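Periplasmic beta-glucosidase (Pseudomonas aeruginosa, PDB 6R5T) probably hydrolyses terminal, non-reducing beta-D-glucosyl residues with release of beta-D-glucose, as a periplasmic glycoside hydrolase of family 3. Local coordinates at residues Ala17-Gln22 with Ala308-Ala313; Leu373-Gln378 with Ala470-Ala475; Gly413-Val418 with Ala422-Ala427. The protein carries 1 engineered substitution. All coordinates share one frame; numbering follows the deposited sequence. Where two conformers were deposited one is given.

Contact 1 of 3, residues Ala17-Gln22 with Ala308-Ala313; sequences AEKIGQ and ADIDRA
Lys-19 and Ile-20 of helix 16-22 meet Ile-310 and Asp-311 of helix 307-323, joining an early and a late helix of the TIM-barrel-type N-terminal domain of a family 3 glycoside hydrolase. The two segment axes approach to 9.3 Å and diverge by 52°, so contact is confined to one short patch. Lys-19 serves both halves of it. Its CB rests on Ile-310 CG2, and from there the chain runs extended beyond CG to Asp-311; lysine suits the place because its methylenes can pack on Ile-310 while its terminal NZ reaches the carboxylate. NZ meets Asp-311 OD1 at 2.8 Å in a salt bridge, approaching from the syn side, 34° out of the carboxylate plane. The same oxygen also accepts a bond from Gln-307 NE2, so two donors hold the carboxylate. Ile-20, one residue on, brings its CG1 to Ile-310 CD1. Branched apolar side chains suit this spot, because Leu-296 of helix 291-301 touches both isoleucines and closes a small hydrophobic cluster. Ile-310 was modelled in two conformers, so its exact distances are doubtful; in one of them Ile-20 CD1 lies 4.2 Å from Ile-310 CD1.

Contact 2 of 3, residues Leu373-Gln378 with Ala470-Ala475; sequences LPLKKQ and ADLVVA
Leu-375 presses both of its methyl groups against the sheet residues Leu-472 and Val-474, in the alpha/beta domain that follows the barrel in family 3 glycoside hydrolases. Here the loop between strands 364-368 and 380-384 lies over one face of the mixed sheet, at strand 472-478. The contact is purely apolar. Leu-375 CD2 touches Leu-472 CD2 at 4.0 Å, and the partner methyls pair in the same way, Leu-375 CD1 with Leu-472 CD1 at 4.1 Å. A looser touch joins Leu-375 CD1 to Val-474 CG2 at 4.3 Å. Leucine suits the loop position because its forked end offers two methyls at once, while the beta-branched Val-474 suits a strand.

Leu-472 makes the match by an unusual route: its CG sits between the backbone N and the carbonyl carbon (chi1 65°), and chi2, at 96°, is away from a staggered value. Around this first shell, Ile-381 of the neighbouring strand supports both Leu-472 and Val-474, whereas Val-473 packs on Leu-506 of helix 497-508, across the sheet.

Farther out, backbone bonding to Leu-553 holds Leu-375, and Phe-554 packs against its side chain. The loop is shaped by a cis peptide before Pro-374 and by an inverse gamma turn centred on Lys-377, whose NZ forms a salt bridge with Glu-556. On the strand side, the start of 470-475 is tied to strand 380-384, where Asp-471 OD2 accepts a hydrogen bond from Arg-380 N.

Contact 3 of 3, residues Gly413-Val418 with Ala422-Ala427; sequences GLANAV and ATLLYA
Leu-424 reaches up from strand 423-427 to the helix that precedes it, lodging its CD1 methyl against Leu-414 and Ala-415. Helix 410-418 and this strand form the second half of a beta-alpha-beta crossover from strand 380-384, the parallel neighbour of 423-427 at the edge of the sheet. Helix and strand segments run nearly antiparallel, at 165°, with axes 9.3 Å apart.

The CB of Leu-424 points toward the helix, and Ile-381 of the neighbouring strand touches the side chain. Because CG is anti to the carbonyl carbon (chi1 -57°), the chain rises towards the helix, and CG comes 4.3 Å from Val-418 CG2. There it forks. CD2 lies 4.4 Å from the same Val-418 CG2. CD1 goes on to the helix surface, where it lies 3.4 Å from Ala-415 N and 3.9 Å from both Leu-414 CB and Ala-415 CB. Alanine at 415 is small enough to let a methyl approach the backbone so closely; a longer leucine at 414 instead reaches Val-383 and Leu-553, filling the layer between helix and sheet.

Nearer the turn, the single methyl of Ala-422 fits against Val-418 where the two backbones are close, CB to CB at 3.8 Å, and Val-418 CG2 comes within 3.8 Å of Ala-422 O. Phe-554 touches Leu-414 and Val-418.

No hydrogen bond links the two segments: the contact itself is van der Waals and apolar, between segments also joined by a short connection, while the strand's backbone bonds include those of Thr-423, Leu-425 and Ala-427 to Ile-381 and Val-383.

Contacts 2 and 3 are neighbours in one domain, their centres about 10 Å apart, and along the chain contact 3 is nested inside the loop that contact 2 closes. They touch directly: Lys-377 CD lies 3.4 Å from Ala-417 O, and Gln-378 C lies 3.6 Å from Ala-422 CB. Both reach the same mixed sheet. Contact 1 stands apart in the barrel domain, on the opposite side of the chain's centre, with its centre about 63 Å from that of contact 2 and 59 Å from that of contact 3. None borders the sugar pocket, which draws on both domains, with Asp-79 and Lys-176 from the barrel and Trp-398 and Glu-486 from the following domain.

Contact 1 of 3, residues Ala17-Gln22 with Ala308-Ala313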
loop_
_atom_site.group_PDB
_atom_site.type_symbol
_atom_site.label_atom_id
_atom_site.label_comp_id
_atom_site.label_asym_id
_atom_site.label_seq_id
_atom_site.Cartn_x
_atom_site.Cartn_y
_atom_site.Cartn_z
ATOM N N ALA A 17 -3.003 -39.834 -23.740
ATOM C CA ALA A 17 -4.283 -39.687 -23.033
ATOM C C ALA A 17 -4.102 -40.041 -21.555
ATOM O O ALA A 17 -4.673 -39.349 -20.635
ATOM C CB ALA A 17 -5.316 -40.538 -23.725
ATOM N N GLU A 18 -3.405 -41.152 -21.296
ATOM C CA GLU A 18 -3.178 -41.633 -19.919
ATOM C C GLU A 18 -2.269 -40.648 -19.163
ATOM O O GLU A 18 -2.531 -40.381 -17.971
ATOM C CB GLU A 18 -2.593 -43.052 -19.945
ATOM C CG GLU A 18 -3.662 -44.084 -20.296
ATOM C CD GLU A 18 -3.147 -45.455 -20.742
ATOM O OE1 GLU A 18 -3.926 -46.401 -20.542
ATOM O OE2 GLU A 18 -1.978 -45.583 -21.207
ATOM N N LYS A 19 -1.216 -40.170 -19.794
ATOM C CA LYS A 19 -0.316 -39.174 -19.151
ATOM C C LYS A 19 -1.106 -37.901 -18.825
ATOM O O LYS A 19 -0.978 -37.350 -17.671
ATOM C CB LYS A 19 0.832 -38.843 -20.082
ATOM C CG LYS A 19 1.846 -39.958 -20.219
ATOM C CD LYS A 19 2.971 -39.611 -21.173
ATOM C CE LYS A 19 3.951 -40.745 -21.307
ATOM N NZ LYS A 19 4.996 -40.434 -22.301
ATOM N N ILE A 20 -1.880 -37.411 -19.782
ATOM C CA ILE A 20 -2.657 -36.167 -19.545
ATOM C C ILE A 20 -3.713 -36.412 -18.472
ATOM O O ILE A 20 -3.949 -35.477 -17.645
ATOM C CB ILE A 20 -3.251 -35.672 -20.860
ATOM C CG1 ILE A 20 -2.115 -35.236 -21.787
ATOM C CG2 ILE A 20 -4.283 -34.571 -20.580
ATOM C CD1 ILE A 20 -2.539 -35.025 -23.227
ATOM N N GLY A 21 -4.304 -37.611 -18.396
ATOM C CA GLY A 21 -5.275 -37.909 -17.324
ATOM C C GLY A 21 -4.677 -37.720 -15.935
ATOM O O GLY A 21 -5.371 -37.320 -15.009
ATOM N N GLN A 22 -3.412 -38.042 -15.770
ATOM C CA GLN A 22 -2.705 -37.920 -14.474
ATOM C C GLN A 22 -2.675 -36.465 -14.001
ATOM O O GLN A 22 -2.574 -36.265 -12.767
ATOM C CB GLN A 22 -1.297 -38.462 -14.549
ATOM C CG GLN A 22 -1.325 -40.006 -14.640
ATOM C CD GLN A 22 -1.981 -40.599 -13.425
ATOM O OE1 GLN A 22 -1.483 -40.412 -12.308
ATOM N NE2 GLN A 22 -3.116 -41.268 -13.612
ATOM N N ALA A 308 8.017 -33.367 -24.017
ATOM C CA ALA A 308 8.738 -33.201 -22.734
ATOM C C ALA A 308 7.893 -32.392 -21.715
ATOM O O ALA A 308 8.023 -32.669 -20.508
ATOM C CB ALA A 308 10.065 -32.542 -22.969
ATOM N N ASP A 309 7.034 -31.482 -22.145
ATOM C CA ASP A 309 6.153 -30.691 -21.224
ATOM C C ASP A 309 5.144 -31.650 -20.561
ATOM O O ASP A 309 4.970 -31.660 -19.308
ATOM C CB ASP A 309 5.426 -29.579 -21.980
ATOM C CG ASP A 309 6.340 -28.499 -22.527
ATOM O OD1 ASP A 309 7.246 -28.105 -21.759
ATOM O OD2 ASP A 309 6.138 -28.061 -23.714
ATOM N N ILE A 310 4.505 -32.528 -21.349
ATOM C CA ILE A 310 3.554 -33.543 -20.809
ATOM C C ILE A 310 4.334 -34.518 -19.930
ATOM O O ILE A 310 3.864 -34.886 -18.846
ATOM C CB ILE A 310 2.863 -34.288 -21.965
ATOM C CG1 ILE A 310 2.111 -33.330 -22.889
ATOM C CG2 ILE A 310 1.988 -35.411 -21.447
ATOM C CD1 ILE A 310 0.858 -32.799 -22.282
ATOM N N ASP A 311 5.487 -34.967 -20.416
ATOM C CA ASP A 311 6.246 -35.994 -19.678
ATOM C C ASP A 311 6.690 -35.460 -18.313
ATOM O O ASP A 311 6.696 -36.252 -17.348
ATOM C CB ASP A 311 7.430 -36.505 -20.487
ATOM C CG ASP A 311 7.024 -37.398 -21.657
ATOM O OD1 ASP A 311 5.849 -37.807 -21.710
ATOM O OD2 ASP A 311 7.922 -37.668 -22.509
ATOM N N ARG A 312 7.104 -34.194 -18.245
ATOM C CA ARG A 312 7.620 -33.591 -16.985
ATOM C C ARG A 312 6.480 -33.612 -15.980
ATOM O O ARG A 312 6.688 -34.063 -14.847
ATOM C CB ARG A 312 8.052 -32.149 -17.247
ATOM C CG ARG A 312 8.543 -31.416 -16.007
ATOM C CD ARG A 312 8.368 -29.911 -16.210
ATOM N NE ARG A 312 6.975 -29.554 -15.850
ATOM C CZ ARG A 312 6.156 -28.812 -16.590
ATOM N NH1 ARG A 312 6.573 -28.330 -17.766
ATOM N NH2 ARG A 312 4.934 -28.551 -16.141
ATOM N N ALA A 313 5.312 -33.166 -16.425
ATOM C CA ALA A 313 4.118 -32.968 -15.588
ATOM C C ALA A 313 3.665 -34.321 -15.060
ATOM O O ALA A 313 3.439 -34.514 -13.856
ATOM C CB ALA A 313 3.066 -32.244 -16.359
#

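Contact 2 of 3, residues Leu373-Gln378 with Ala470-Ala475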
loop_
_atom_site.group_PDB
_atom_site.type_symbol
_atom_site.label_atom_id
_atom_site.label_comp_id
_atom_site.label_asym_id
_atom_site.label_seq_id
_atom_site.Cartn_x
_atom_site.Cartn_y
_atom_site.Cartn_z
ATOM N N LEU A 373 -7.412 -9.775 35.916
ATOM C CA LEU A 373 -7.199 -11.182 35.584
ATOM C C LEU A 373 -6.000 -11.655 36.368
ATOM O O LEU A 373 -5.023 -10.921 36.557
ATOM C CB LEU A 373 -6.986 -11.372 34.073
ATOM C CG LEU A 373 -8.153 -10.958 33.190
ATOM C CD1 LEU A 373 -7.787 -11.215 31.738
ATOM C CD2 LEU A 373 -9.430 -11.695 33.578
ATOM N N PRO A 374 -5.964 -12.921 36.798
ATOM C CA PRO A 374 -7.037 -13.887 36.585
ATOM C C PRO A 374 -8.234 -13.697 37.536
ATOM O O PRO A 374 -8.058 -13.237 38.652
ATOM C CB PRO A 374 -6.363 -15.214 36.867
ATOM C CG PRO A 374 -5.260 -14.886 37.859
ATOM C CD PRO A 374 -4.794 -13.498 37.474
ATOM N N LEU A 375 -9.396 -14.069 37.059
ATOM C CA LEU A 375 -10.673 -14.063 37.821
ATOM C C LEU A 375 -10.694 -15.210 38.835
ATOM O O LEU A 375 -10.129 -16.255 38.616
ATOM C CB LEU A 375 -11.846 -14.238 36.864
ATOM C CG LEU A 375 -11.995 -13.192 35.751
ATOM C CD1 LEU A 375 -13.176 -13.532 34.887
ATOM C CD2 LEU A 375 -12.086 -11.808 36.298
ATOM N N LYS A 376 -11.457 -15.017 39.899
ATOM C CA LYS A 376 -11.805 -16.098 40.841
ATOM C C LYS A 376 -13.073 -16.766 40.333
ATOM O O LYS A 376 -13.913 -16.054 39.746
ATOM C CB LYS A 376 -12.079 -15.532 42.234
ATOM C CG LYS A 376 -10.901 -14.836 42.875
ATOM C CD LYS A 376 -11.148 -14.622 44.334
ATOM C CE LYS A 376 -10.631 -13.302 44.843
ATOM N NZ LYS A 376 -10.293 -13.415 46.280
ATOM N N LYS A 377 -13.184 -18.073 40.576
ATOM C CA LYS A 377 -14.365 -18.875 40.164
ATOM C C LYS A 377 -15.457 -18.659 41.200
ATOM O O LYS A 377 -15.750 -19.596 41.957
ATOM C CB LYS A 377 -14.015 -20.357 40.065
ATOM C CG LYS A 377 -13.016 -20.690 38.985
ATOM C CD LYS A 377 -12.758 -22.149 38.844
ATOM C CE LYS A 377 -11.816 -22.413 37.703
ATOM N NZ LYS A 377 -11.394 -23.828 37.628
ATOM N N GLN A 378 -16.078 -17.498 41.212
ATOM C CA GLN A 378 -17.094 -17.152 42.227
ATOM C C GLN A 378 -17.881 -15.938 41.747
ATOM O O GLN A 378 -17.479 -15.317 40.754
ATOM C CB GLN A 378 -16.427 -16.878 43.575
ATOM C CG GLN A 378 -15.708 -15.541 43.588
ATOM C CD GLN A 378 -14.927 -15.291 44.851
ATOM O OE1 GLN A 378 -14.479 -16.220 45.515
ATOM N NE2 GLN A 378 -14.741 -14.025 45.158
ATOM N N ALA A 470 -24.628 -8.150 37.557
ATOM C CA ALA A 470 -23.409 -8.973 37.670
ATOM C C ALA A 470 -22.330 -8.231 38.463
ATOM O O ALA A 470 -22.462 -7.032 38.612
ATOM C CB ALA A 470 -22.908 -9.348 36.297
ATOM N N ASP A 471 -21.292 -8.948 38.863
ATOM C CA ASP A 471 -20.097 -8.379 39.509
ATOM C C ASP A 471 -19.128 -7.880 38.427
ATOM O O ASP A 471 -18.334 -6.991 38.710
ATOM C CB ASP A 471 -19.418 -9.416 40.382
ATOM C CG ASP A 471 -20.308 -9.883 41.522
ATOM O OD1 ASP A 471 -20.998 -9.037 42.089
ATOM O OD2 ASP A 471 -20.364 -11.084 41.761
ATOM N N LEU A 472 -19.137 -8.500 37.251
ATOM C CA LEU A 472 -18.188 -8.084 36.203
ATOM C C LEU A 472 -18.702 -8.616 34.875
ATOM O O LEU A 472 -19.619 -9.472 34.872
ATOM C CB LEU A 472 -16.784 -8.602 36.494
ATOM C CG LEU A 472 -16.578 -10.103 36.467
ATOM C CD1 LEU A 472 -16.036 -10.561 35.107
ATOM C CD2 LEU A 472 -15.615 -10.477 37.588
ATOM N N VAL A 473 -18.150 -8.066 33.811
ATOM C CA VAL A 473 -18.621 -8.383 32.436
ATOM C C VAL A 473 -17.484 -8.982 31.640
ATOM O O VAL A 473 -16.402 -8.364 31.595
ATOM C CB VAL A 473 -19.137 -7.131 31.734
ATOM C CG1 VAL A 473 -19.470 -7.419 30.289
ATOM C CG2 VAL A 473 -20.334 -6.519 32.465
ATOM N N VAL A 474 -17.734 -10.154 31.082
ATOM C CA VAL A 474 -16.837 -10.764 30.056
ATOM C C VAL A 474 -17.523 -10.515 28.718
ATOM O O VAL A 474 -18.547 -11.165 28.430
ATOM C CB VAL A 474 -16.581 -12.244 30.330
ATOM C CG1 VAL A 474 -15.747 -12.900 29.235
ATOM C CG2 VAL A 474 -15.858 -12.407 31.654
ATOM N N ALA A 475 -17.001 -9.586 27.929
ATOM C CA ALA A 475 -17.574 -9.236 26.624
ATOM C C ALA A 475 -16.805 -10.028 25.561
ATOM O O ALA A 475 -15.580 -9.887 25.473
ATOM C CB ALA A 475 -17.496 -7.765 26.374
#

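Contact 3 of 3, residues Gly413-Val418 with Ala422-Ala427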
loop_
_atom_site.group_PDB
_atom_site.type_symbol
_atom_site.label_atom_id
_atom_site.label_comp_id
_atom_site.label_asym_id
_atom_site.label_seq_id
_atom_site.Cartn_x
_atom_site.Cartn_y
_atom_site.Cartn_z
ATOM N N GLY A 413 -17.110 -22.829 27.947
ATOM C CA GLY A 413 -15.836 -22.972 28.664
ATOM C C GLY A 413 -15.943 -22.370 30.062
ATOM O O GLY A 413 -15.441 -22.988 31.034
ATOM N N LEU A 414 -16.595 -21.223 30.172
ATOM C CA LEU A 414 -16.755 -20.584 31.491
ATOM C C LEU A 414 -17.685 -21.466 32.342
ATOM O O LEU A 414 -17.337 -21.728 33.478
ATOM C CB LEU A 414 -17.319 -19.194 31.300
ATOM C CG LEU A 414 -16.364 -18.236 30.609
ATOM C CD1 LEU A 414 -17.089 -16.962 30.340
ATOM C CD2 LEU A 414 -15.109 -17.995 31.416
ATOM N N ALA A 415 -18.759 -22.003 31.749
ATOM C CA ALA A 415 -19.727 -22.861 32.496
ATOM C C ALA A 415 -18.991 -24.089 33.016
ATOM O O ALA A 415 -19.198 -24.507 34.184
ATOM C CB ALA A 415 -20.896 -23.228 31.603
ATOM N N ASN A 416 -18.151 -24.699 32.182
ATOM C CA ASN A 416 -17.352 -25.894 32.531
ATOM C C ASN A 416 -16.427 -25.590 33.715
ATOM O O ASN A 416 -16.244 -26.436 34.599
ATOM C CB ASN A 416 -16.521 -26.374 31.340
ATOM C CG ASN A 416 -17.328 -26.951 30.196
ATOM O OD1 ASN A 416 -18.513 -27.300 30.331
ATOM N ND2 ASN A 416 -16.666 -27.105 29.057
ATOM N N ALA A 417 -15.834 -24.405 33.712
ATOM C CA ALA A 417 -14.796 -24.036 34.704
ATOM C C ALA A 417 -15.455 -23.814 36.075
ATOM O O ALA A 417 -14.839 -24.237 37.061
ATOM C CB ALA A 417 -14.103 -22.786 34.256
ATOM N N VAL A 418 -16.607 -23.157 36.120
ATOM C CA VAL A 418 -17.189 -22.643 37.396
ATOM C C VAL A 418 -18.150 -23.678 38.008
ATOM O O VAL A 418 -18.408 -23.545 39.234
ATOM C CB VAL A 418 -17.864 -21.282 37.240
ATOM C CG1 VAL A 418 -16.884 -20.237 36.736
ATOM C CG2 VAL A 418 -19.116 -21.301 36.389
ATOM N N ALA A 422 -20.078 -20.488 40.626
ATOM C CA ALA A 422 -20.370 -19.104 40.194
ATOM C C ALA A 422 -21.593 -19.119 39.289
ATOM O O ALA A 422 -21.949 -20.198 38.744
ATOM C CB ALA A 422 -19.191 -18.456 39.481
ATOM N N THR A 423 -22.219 -17.973 39.145
ATOM C CA THR A 423 -23.419 -17.804 38.300
ATOM C C THR A 423 -23.038 -17.060 37.018
ATOM O O THR A 423 -22.690 -15.880 37.104
ATOM C CB THR A 423 -24.527 -17.057 39.045
ATOM O OG1 THR A 423 -24.795 -17.787 40.250
ATOM C CG2 THR A 423 -25.795 -16.935 38.233
ATOM N N LEU A 424 -23.316 -17.654 35.873
ATOM C CA LEU A 424 -23.133 -16.933 34.595
ATOM C C LEU A 424 -24.452 -16.358 34.124
ATOM O O LEU A 424 -25.512 -17.039 34.217
ATOM C CB LEU A 424 -22.604 -17.913 33.548
ATOM C CG LEU A 424 -21.306 -18.625 33.875
ATOM C CD1 LEU A 424 -20.913 -19.491 32.693
ATOM C CD2 LEU A 424 -20.215 -17.612 34.217
ATOM N N LEU A 425 -24.420 -15.143 33.611
ATOM C CA LEU A 425 -25.616 -14.499 33.037
ATOM C C LEU A 425 -25.265 -14.159 31.598
ATOM O O LEU A 425 -24.252 -13.517 31.396
ATOM C CB LEU A 425 -25.933 -13.224 33.805
ATOM C CG LEU A 425 -26.046 -13.339 35.321
ATOM C CD1 LEU A 425 -26.282 -11.957 35.885
ATOM C CD2 LEU A 425 -27.181 -14.273 35.716
ATOM N N TYR A 426 -26.132 -14.478 30.675
ATOM C CA TYR A 426 -25.853 -14.331 29.236
ATOM C C TYR A 426 -26.746 -13.277 28.614
ATOM O O TYR A 426 -27.945 -13.239 28.872
ATOM C CB TYR A 426 -26.020 -15.672 28.521
ATOM C CG TYR A 426 -25.976 -15.522 27.028
ATOM C CD1 TYR A 426 -24.777 -15.231 26.404
ATOM C CD2 TYR A 426 -27.111 -15.592 26.241
ATOM C CE1 TYR A 426 -24.691 -15.099 25.031
ATOM C CE2 TYR A 426 -27.048 -15.458 24.867
ATOM C CZ TYR A 426 -25.835 -15.211 24.250
ATOM O OH TYR A 426 -25.792 -14.997 22.911
ATOM N N ALA A 427 -26.204 -12.507 27.681
ATOM C CA ALA A 427 -26.964 -11.667 26.761
ATOM C C ALA A 427 -26.167 -11.519 25.484
ATOM O O ALA A 427 -24.959 -11.232 25.560
ATOM C CB ALA A 427 -27.248 -10.313 27.351
#